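Long-range contacts in ribokinase (Staphylococcus aureus, PDB 3RY7), which phosphorylates D-ribose at O-5 with ATP and magnesium, feeding ribose 5-phosphate to nucleotide, histidine and tryptophan synthesis or the pentose phosphate pathway: residues N3-L8 with A259-L264; G9-D14 with T57-K62; D135-Q140 with H158-V163. All blocks are in the same frame, centred on the assembly; numbering follows the deposited sequence.

Overall arrangement
All three contacts involve the mostly parallel sheet of the ribokinase fold, and strand 4-8 relates them. On one flank it pairs with strand 56-64 of contact 2, Ile7 O probably accepting from Ile60 N at 2.8 Å; on the other, with strand 136-140 of contact 3, Leu8 N donating to Val138 O at 2.8 Å. Contact 1 sets the end of helix 252-263 against this strand, its centre about 9 Å from that of contact 3 and 15 Å from that of contact 2. Contact 2 runs on into Asn12, Val13 and Asp14, assigned to substrate binding. Asp254, the presumed proton acceptor, lies on contact 1's helix, its side chain about 11 Å from that of Val261.

Contact 1 of 3, residues N3-L8 with A259-L264; sequences NKVVIL and AFVSRL
Asn3 reaches from the entrance of strand 4-8 to the carboxyl end of helix 252-263, a strand-helix contact within the alpha/beta core of the ribokinase fold. Its CB points toward the helix, and chi1 of -68° places CG anti to the carbonyl carbon, 3.5 Å from Leu264 O. Beyond CG the amide divides its two branches unequally. OD1 receives no hydrogen bond from the helix segment, whereas ND2 donates two. One goes to Val261 O at 2.7 Å, a partner lying close to the planes of both the amide and the carbonyl; the other goes to Leu264 O at 2.8 Å, tilted modestly from both planes. A single amide nitrogen thus grips two carbonyls where the chain leaves helical geometry at Leu264, a place where backbone acceptors lose their helical donors. A water extends the grip, accepting from Asn3 N and donating to Ser262 O at 2.6 Å. Deeper in the core, the helix's own Val261 meets strand 4-8, and Phe136 of the adjoining strand touches Val261, Leu264 and Asn3 alike. The apolar part of the contact is a crossing of two valines, with Val5 CG2 3.8 Å from Val261 CG1.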
loop_
_atom_site.group_PDB
_atom_site.type_symbol
_atom_site.label_atom_id
_atom_site.label_comp_id
_atom_site.label_asym_id
_atom_site.label_seq_id
_atom_site.Cartn_x
_atom_site.Cartn_y
_atom_site.Cartn_z
ATOM N N ASN A 3 16.118 -7.932 -22.236
ATOM C CA ASN A 3 15.279 -8.487 -23.294
ATOM C C ASN A 3 14.411 -7.435 -23.992
ATOM O O ASN A 3 13.969 -6.475 -23.370
ATOM C CB ASN A 3 14.364 -9.571 -22.716
ATOM C CG ASN A 3 15.124 -10.792 -22.263
ATOM O OD1 ASN A 3 16.238 -11.046 -22.717
ATOM N ND2 ASN A 3 14.525 -11.562 -21.360
ATOM N N LYS A 4 14.175 -7.622 -25.286
ATOM C CA LYS A 4 13.136 -6.884 -25.992
ATOM C C LYS A 4 11.853 -7.696 -25.905
ATOM O O LYS A 4 11.790 -8.844 -26.364
ATOM C CB LYS A 4 13.510 -6.641 -27.455
ATOM C CG LYS A 4 14.453 -5.458 -27.662
ATOM C CD LYS A 4 14.999 -5.405 -29.085
ATOM C CE LYS A 4 16.050 -6.490 -29.321
ATOM N NZ LYS A 4 16.594 -6.459 -30.708
ATOM N N VAL A 5 10.835 -7.105 -25.295
ATOM C CA VAL A 5 9.607 -7.821 -25.014
ATOM C C VAL A 5 8.419 -7.073 -25.628
ATOM O O VAL A 5 8.262 -5.874 -25.419
ATOM C CB VAL A 5 9.416 -8.024 -23.481
ATOM C CG1 VAL A 5 8.102 -8.701 -23.178
ATOM C CG2 VAL A 5 10.584 -8.818 -22.887
ATOM N N VAL A 6 7.616 -7.781 -26.418
ATOM C CA VAL A 6 6.338 -7.254 -26.876
ATOM C C VAL A 6 5.265 -7.991 -26.130
ATOM O O VAL A 6 5.264 -9.220 -26.094
ATOM C CB VAL A 6 6.107 -7.478 -28.399
ATOM C CG1 VAL A 6 4.673 -7.143 -28.778
ATOM C CG2 VAL A 6 7.082 -6.648 -29.222
ATOM N N ILE A 7 4.365 -7.241 -25.507
ATOM C CA ILE A 7 3.174 -7.826 -24.904
ATOM C C ILE A 7 1.987 -7.591 -25.832
ATOM O O ILE A 7 1.767 -6.489 -26.311
ATOM C CB ILE A 7 2.883 -7.229 -23.498
ATOM C CG1 ILE A 7 4.127 -7.317 -22.608
ATOM C CG2 ILE A 7 1.726 -7.930 -22.840
ATOM C CD1 ILE A 7 4.569 -8.757 -22.265
ATOM N N LEU A 8 1.233 -8.627 -26.070
ATOM C CA LEU A 8 -0.003 -8.523 -26.761
ATOM C C LEU A 8 -1.098 -8.867 -25.813
ATOM O O LEU A 8 -1.157 -9.960 -25.350
ATOM C CB LEU A 8 -0.034 -9.455 -27.941
ATOM C CG LEU A 8 -1.290 -9.375 -28.780
ATOM C CD1 LEU A 8 -1.335 -8.152 -29.583
ATOM C CD2 LEU A 8 -1.466 -10.574 -29.588
ATOM N N ALA A 259 8.099 -10.598 -15.034
ATOM C CA ALA A 259 9.459 -10.648 -14.508
ATOM C C ALA A 259 10.194 -11.875 -15.057
ATOM O O ALA A 259 11.360 -11.786 -15.437
ATOM C CB ALA A 259 9.425 -10.668 -12.974
ATOM N N PHE A 260 9.489 -13.006 -15.094
ATOM C CA PHE A 260 10.013 -14.250 -15.654
ATOM C C PHE A 260 10.577 -13.967 -17.026
ATOM O O PHE A 260 11.755 -14.207 -17.281
ATOM C CB PHE A 260 8.908 -15.315 -15.736
ATOM C CG PHE A 260 9.274 -16.525 -16.570
ATOM C CD1 PHE A 260 8.651 -16.756 -17.795
ATOM C CD2 PHE A 260 10.220 -17.439 -16.127
ATOM C CE1 PHE A 260 8.968 -17.876 -18.563
ATOM C CE2 PHE A 260 10.550 -18.558 -16.897
ATOM C CZ PHE A 260 9.925 -18.775 -18.115
ATOM N N VAL A 261 9.744 -13.399 -17.890
ATOM C CA VAL A 261 10.161 -13.079 -19.253
ATOM C C VAL A 261 11.294 -12.038 -19.323
ATOM O O VAL A 261 12.160 -12.121 -20.204
ATOM C CB VAL A 261 8.954 -12.637 -20.115
ATOM C CG1 VAL A 261 9.417 -12.152 -21.470
ATOM C CG2 VAL A 261 7.988 -13.788 -20.261
ATOM N N SER A 262 11.299 -11.068 -18.404
ATOM C CA SER A 262 12.369 -10.063 -18.372
ATOM C C SER A 262 13.749 -10.700 -18.117
ATOM O O SER A 262 14.783 -10.197 -18.565
ATOM C CB SER A 262 12.085 -9.002 -17.293
ATOM O OG SER A 262 12.246 -9.522 -15.973
ATOM N N ARG A 263 13.736 -11.821 -17.407
ATOM C CA ARG A 263 14.945 -12.451 -16.901
ATOM C C ARG A 263 15.421 -13.621 -17.781
ATOM O O ARG A 263 16.606 -13.967 -17.776
ATOM C CB ARG A 263 14.690 -12.921 -15.461
ATOM C CG ARG A 263 15.790 -13.766 -14.840
ATOM C CD ARG A 263 17.138 -13.076 -14.955
ATOM N NE ARG A 263 17.195 -11.833 -14.196
ATOM C CZ ARG A 263 17.704 -11.733 -12.968
ATOM N NH1 ARG A 263 18.194 -12.810 -12.353
ATOM N NH2 ARG A 263 17.725 -10.549 -12.358
ATOM N N LEU A 264 14.500 -14.213 -18.540
ATOM C CA LEU A 264 14.804 -15.386 -19.366
ATOM C C LEU A 264 15.819 -15.078 -20.452
ATOM O O LEU A 264 15.643 -14.129 -21.219
ATOM C CB LEU A 264 13.541 -15.900 -20.048
ATOM C CG LEU A 264 13.214 -17.386 -19.919
ATOM C CD1 LEU A 264 12.329 -17.815 -21.074
ATOM C CD2 LEU A 264 14.459 -18.259 -19.831
HETATM O O HOH W 1 15.078 -7.762 -19.364
#

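Contact 2 of 3, residues G9-D14 with T57-K62; sequences GSTNVD and TTFITK
Gly9 meets Ile60 and Thr61 just past the carboxyl end of strand 4-8, beside its parallel neighbour 56-64 in the sheet of the ribokinase fold, where the chain turns away toward the sugar site. Gly9 N continues the pairing with a nearly straight bond to Ile60 O, 3.1 Å long with 168° at the hydrogen. Its carbonyl has a different set of partners: Thr61 OG1 donates to Gly9 O at 2.8 Å, tilted from the carbonyl plane, and a water that also accepts from Lys62 N donates to the same oxygen. Chi1 of -169° sets Thr61 OG1 anti to its backbone N, the position from which it reaches this carbonyl.

Ser10 follows with its CB directed away from strand 56-64. Its OG is hydrogen-bonded to Glu142, a residue assigned to substrate binding, while its backbone O lies in the plane of the Phe59 ring, at the edge, 3.6 Å from CZ. Next comes Thr11, whose side chain turns back toward the strand and crosses that of Thr61 at about a right angle. Here Thr11 OG1 donates to Thr61 OG1 over 2.9 Å, completing a buried chain of two hydrogen bonds, Thr11 OG1 to Thr61 OG1 to Gly9 O. The Phe59 ring lies beside it, with Thr61 CB over one face toward the rim and Phe76 of helix 70-78 meeting it at about 90°. A second water joins the two backbones, donating to both Thr11 O and Lys62 O, each at 2.9 Å. Beyond Thr11 the segment becomes strand 12-18 and supplies Asn12, Val13 and Asp14, likewise assigned to the sugar site; Asp14 OD1 is hydrogen-bonded to O2 of a glycerol, probably from the crystallisation liquor.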
loop_
_atom_site.group_PDB
_atom_site.type_symbol
_atom_site.label_atom_id
_atom_site.label_comp_id
_atom_site.label_asym_id
_atom_site.label_seq_id
_atom_site.Cartn_x
_atom_site.Cartn_y
_atom_site.Cartn_z
ATOM N N GLY A 9 -1.956 -7.915 -25.511
ATOM C CA GLY A 9 -3.014 -8.221 -24.570
ATOM C C GLY A 9 -3.933 -7.088 -24.167
ATOM O O GLY A 9 -4.016 -6.050 -24.833
ATOM N N SER A 10 -4.634 -7.313 -23.060
ATOM C CA SER A 10 -5.766 -6.492 -22.669
ATOM C C SER A 10 -5.391 -5.302 -21.790
ATOM O O SER A 10 -4.453 -5.358 -20.988
ATOM C CB SER A 10 -6.758 -7.361 -21.907
ATOM O OG SER A 10 -6.144 -7.895 -20.738
ATOM N N THR A 11 -6.148 -4.228 -21.943
ATOM C CA THR A 11 -6.141 -3.135 -20.976
ATOM C C THR A 11 -7.556 -2.982 -20.454
ATOM O O THR A 11 -8.506 -2.895 -21.245
ATOM C CB THR A 11 -5.680 -1.815 -21.608
ATOM O OG1 THR A 11 -4.315 -1.937 -22.020
ATOM C CG2 THR A 11 -5.790 -0.664 -20.588
ATOM N N ASN A 12 -7.703 -2.990 -19.130
ATOM C CA ASN A 12 -9.011 -2.899 -18.500
ATOM C C ASN A 12 -9.054 -1.721 -17.539
ATOM O O ASN A 12 -8.043 -1.387 -16.929
ATOM C CB ASN A 12 -9.316 -4.163 -17.686
ATOM C CG ASN A 12 -9.748 -5.344 -18.540
ATOM O OD1 ASN A 12 -10.158 -5.184 -19.697
ATOM N ND2 ASN A 12 -9.688 -6.546 -17.955
ATOM N N VAL A 13 -10.218 -1.098 -17.389
ATOM C CA VAL A 13 -10.416 -0.217 -16.248
ATOM C C VAL A 13 -11.180 -1.006 -15.188
ATOM O O VAL A 13 -12.324 -1.388 -15.397
ATOM C CB VAL A 13 -11.133 1.086 -16.634
ATOM C CG1 VAL A 13 -11.404 1.926 -15.394
ATOM C CG2 VAL A 13 -10.301 1.860 -17.664
ATOM N N ASP A 14 -10.515 -1.287 -14.069
ATOM C CA ASP A 14 -11.139 -2.015 -12.968
ATOM C C ASP A 14 -11.963 -1.077 -12.078
ATOM O O ASP A 14 -11.438 -0.131 -11.512
ATOM C CB ASP A 14 -10.068 -2.695 -12.111
ATOM C CG ASP A 14 -9.311 -3.797 -12.853
ATOM O OD1 ASP A 14 -9.714 -4.186 -13.977
ATOM O OD2 ASP A 14 -8.308 -4.280 -12.290
ATOM N N THR A 57 10.222 -2.691 -23.508
ATOM C CA THR A 57 8.827 -3.110 -23.662
ATOM C C THR A 57 7.976 -2.318 -24.659
ATOM O O THR A 57 8.002 -1.087 -24.690
ATOM C CB THR A 57 8.094 -3.100 -22.320
ATOM O OG1 THR A 57 8.925 -3.694 -21.321
ATOM C CG2 THR A 57 6.749 -3.853 -22.433
ATOM N N THR A 58 7.210 -3.060 -25.454
ATOM C CA THR A 58 6.220 -2.509 -26.363
ATOM C C THR A 58 4.917 -3.243 -26.078
ATOM O O THR A 58 4.918 -4.461 -25.881
ATOM C CB THR A 58 6.636 -2.738 -27.821
ATOM O OG1 THR A 58 7.910 -2.126 -28.044
ATOM C CG2 THR A 58 5.619 -2.152 -28.784
ATOM N N PHE A 59 3.812 -2.506 -26.018
ATOM C CA PHE A 59 2.517 -3.084 -25.652
ATOM C C PHE A 59 1.516 -2.854 -26.770
ATOM O O PHE A 59 1.236 -1.717 -27.137
ATOM C CB PHE A 59 2.005 -2.465 -24.345
ATOM C CG PHE A 59 0.740 -3.086 -23.811
ATOM C CD1 PHE A 59 0.420 -4.407 -24.079
ATOM C CD2 PHE A 59 -0.125 -2.349 -23.014
ATOM C CE1 PHE A 59 -0.742 -4.979 -23.566
ATOM C CE2 PHE A 59 -1.278 -2.915 -22.504
ATOM C CZ PHE A 59 -1.592 -4.226 -22.775
ATOM N N ILE A 60 1.011 -3.948 -27.328
ATOM C CA ILE A 60 -0.012 -3.903 -28.350
ATOM C C ILE A 60 -1.324 -4.183 -27.654
ATOM O O ILE A 60 -1.558 -5.282 -27.155
ATOM C CB ILE A 60 0.211 -4.959 -29.442
ATOM C CG1 ILE A 60 1.573 -4.787 -30.121
ATOM C CG2 ILE A 60 -0.866 -4.872 -30.478
ATOM C CD1 ILE A 60 1.917 -5.945 -31.075
ATOM N N THR A 61 -2.181 -3.174 -27.587
ATOM C CA THR A 61 -3.419 -3.332 -26.859
ATOM C C THR A 61 -4.456 -2.479 -27.566
ATOM O O THR A 61 -4.106 -1.572 -28.320
ATOM C CB THR A 61 -3.229 -2.924 -25.374
ATOM O OG1 THR A 61 -4.368 -3.330 -24.606
ATOM C CG2 THR A 61 -3.020 -1.428 -25.250
ATOM N N LYS A 62 -5.724 -2.795 -27.367
ATOM C CA LYS A 62 -6.792 -2.070 -28.034
ATOM C C LYS A 62 -7.800 -1.546 -27.021
ATOM O O LYS A 62 -8.478 -2.319 -26.348
ATOM C CB LYS A 62 -7.492 -2.963 -29.055
ATOM C CG LYS A 62 -8.350 -2.206 -30.069
ATOM C CD LYS A 62 -8.957 -3.183 -31.075
ATOM C CE LYS A 62 -9.604 -2.481 -32.276
ATOM N NZ LYS A 62 -10.209 -3.505 -33.219
HETATM O O HOH W 2 -6.436 -5.254 -26.189
HETATM O O HOH W 3 -9.738 -2.250 -23.785
#

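Contact 3 of 3, residues D135-Q140 with H158-V163; sequences DFVVAQ and HGVTTV
Phe136 and Thr161 lie side by side and point the same way, paired across adjacent parallel strands of a right-handed beta-alpha-beta crossover in which helix 145-157 links strand 136-140 to strand 161-165. The Phe136 ring brings CD1 within 3.6 Å of Thr161 CB and CE1 3.8 Å from Thr161 CG2. On the same face Val138 and Val163 cross at a slant, with Val138 CG1 3.8 Å from Val163 CG2. Val163 CG1, whose chi1 of 9° is off the usual staggered values, comes 3.5 Å from Val137 O. The opposite face carries Val137, whose CG1 lies between its own backbone N and carbonyl carbon (chi1 43°) and touches both Thr162 CG2 and Val160 CG1.

The backbone fixes this register. Val137 N donates to Thr161 O at 3.1 Å, Val163 N to Val137 O at 2.9 Å and Ala139 N to Val163 O at 3.0 Å, each nearly in line with its C=O. Thr161 N begins the series less squarely, 3.2 Å from Asp135 O and above that carbonyl's plane.

Farther out, Gly159 ends helix 145-157 in a Schellman motif, turning the chain into the second strand. That helix covers the Val137 and Thr162 face, while Ile257 and Val261 of helix 252-263 pack on Val138. The polar ends find partners beyond the two strands: Thr161 OG1 with Lys266, Thr162 OG1 with Leu179 O and Asp181 N, and Asp135 OD2 with Lys4 N. Backbone bonds thus set the strand alignment, apolar branches fill both buried faces, and the threonine hydroxyls satisfy their hydrogen-bonding needs outside the pair.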
loop_
_atom_site.group_PDB
_atom_site.type_symbol
_atom_site.label_atom_id
_atom_site.label_comp_id
_atom_site.label_asym_id
_atom_site.label_seq_id
_atom_site.Cartn_x
_atom_site.Cartn_y
_atom_site.Cartn_z
ATOM N N ASP A 135 12.720 -10.203 -28.696
ATOM C CA ASP A 135 13.191 -11.494 -28.199
ATOM C C ASP A 135 12.026 -12.402 -27.784
ATOM O O ASP A 135 12.057 -13.623 -28.000
ATOM C CB ASP A 135 14.131 -11.281 -27.015
ATOM C CG ASP A 135 15.376 -10.505 -27.410
ATOM O OD1 ASP A 135 15.996 -10.891 -28.433
ATOM O OD2 ASP A 135 15.718 -9.510 -26.716
ATOM N N PHE A 136 11.004 -11.799 -27.175
ATOM C CA PHE A 136 9.809 -12.531 -26.757
ATOM C C PHE A 136 8.564 -11.736 -27.077
ATOM O O PHE A 136 8.553 -10.505 -26.985
ATOM C CB PHE A 136 9.805 -12.796 -25.244
ATOM C CG PHE A 136 10.995 -13.586 -24.748
ATOM C CD1 PHE A 136 10.907 -14.959 -24.565
ATOM C CD2 PHE A 136 12.190 -12.948 -24.442
ATOM C CE1 PHE A 136 11.993 -15.681 -24.100
ATOM C CE2 PHE A 136 13.278 -13.669 -23.978
ATOM C CZ PHE A 136 13.185 -15.030 -23.810
ATOM N N VAL A 137 7.505 -12.447 -27.430
ATOM C CA VAL A 137 6.186 -11.858 -27.442
ATOM C C VAL A 137 5.304 -12.648 -26.474
ATOM O O VAL A 137 5.312 -13.881 -26.482
ATOM C CB VAL A 137 5.591 -11.812 -28.884
ATOM C CG1 VAL A 137 5.866 -13.099 -29.607
ATOM C CG2 VAL A 137 4.104 -11.543 -28.837
ATOM N N VAL A 138 4.571 -11.936 -25.619
ATOM C CA VAL A 138 3.743 -12.569 -24.589
ATOM C C VAL A 138 2.286 -12.200 -24.786
ATOM O O VAL A 138 1.967 -11.023 -24.906
ATOM C CB VAL A 138 4.159 -12.103 -23.169
ATOM C CG1 VAL A 138 3.421 -12.906 -22.089
ATOM C CG2 VAL A 138 5.666 -12.199 -22.989
ATOM N N ALA A 139 1.406 -13.191 -24.786
ATOM C CA ALA A 139 -0.017 -12.936 -24.929
ATOM C C ALA A 139 -0.796 -13.589 -23.796
ATOM O O ALA A 139 -0.304 -14.518 -23.172
ATOM C CB ALA A 139 -0.524 -13.460 -26.263
ATOM N N GLN A 140 -2.002 -13.109 -23.558
ATOM C CA GLN A 140 -2.974 -13.738 -22.692
ATOM C C GLN A 140 -4.297 -13.846 -23.403
ATOM O O GLN A 140 -4.457 -13.347 -24.476
ATOM C CB GLN A 140 -3.158 -12.967 -21.384
ATOM C CG GLN A 140 -1.938 -12.356 -20.852
ATOM C CD GLN A 140 -1.577 -11.123 -21.560
ATOM O OE1 GLN A 140 -2.408 -10.413 -22.023
ATOM N NE2 GLN A 140 -0.328 -10.891 -21.679
ATOM N N HIS A 158 9.957 -15.417 -37.766
ATOM C CA HIS A 158 11.210 -14.669 -37.645
ATOM C C HIS A 158 12.093 -15.057 -36.426
ATOM O O HIS A 158 12.930 -14.271 -35.984
ATOM C CB HIS A 158 10.928 -13.161 -37.640
ATOM C CG HIS A 158 10.303 -12.662 -38.908
ATOM N ND1 HIS A 158 11.039 -12.371 -40.030
ATOM C CD2 HIS A 158 9.008 -12.407 -39.221
ATOM C CE1 HIS A 158 10.224 -11.957 -40.992
ATOM N NE2 HIS A 158 8.990 -11.970 -40.521
ATOM N N GLY A 159 11.918 -16.261 -35.894
ATOM C CA GLY A 159 12.765 -16.735 -34.800
ATOM C C GLY A 159 12.519 -16.091 -33.432
ATOM O O GLY A 159 13.345 -16.189 -32.524
ATOM N N VAL A 160 11.375 -15.435 -33.276
ATOM C CA VAL A 160 11.034 -14.785 -32.008
ATOM C C VAL A 160 10.275 -15.763 -31.097
ATOM O O VAL A 160 9.311 -16.404 -31.530
ATOM C CB VAL A 160 10.216 -13.501 -32.243
ATOM C CG1 VAL A 160 9.773 -12.874 -30.913
ATOM C CG2 VAL A 160 11.031 -12.509 -33.079
ATOM N N THR A 161 10.731 -15.899 -29.848
ATOM C CA THR A 161 10.128 -16.833 -28.883
ATOM C C THR A 161 8.706 -16.436 -28.464
ATOM O O THR A 161 8.468 -15.308 -28.040
ATOM C CB THR A 161 11.004 -16.940 -27.618
ATOM O OG1 THR A 161 12.325 -17.312 -28.009
ATOM C CG2 THR A 161 10.440 -17.983 -26.651
ATOM N N THR A 162 7.758 -17.357 -28.594
ATOM C CA THR A 162 6.390 -17.060 -28.199
ATOM C C THR A 162 6.037 -17.598 -26.813
ATOM O O THR A 162 6.375 -18.728 -26.469
ATOM C CB THR A 162 5.376 -17.603 -29.195
ATOM O OG1 THR A 162 5.500 -19.029 -29.275
ATOM C CG2 THR A 162 5.593 -16.981 -30.568
ATOM N N VAL A 163 5.347 -16.786 -26.019
ATOM C CA VAL A 163 4.903 -17.232 -24.711
ATOM C C VAL A 163 3.440 -16.905 -24.437
ATOM O O VAL A 163 3.006 -15.753 -24.511
ATOM C CB VAL A 163 5.885 -16.800 -23.563
ATOM C CG1 VAL A 163 6.957 -15.840 -24.063
ATOM C CG2 VAL A 163 5.138 -16.266 -22.375
#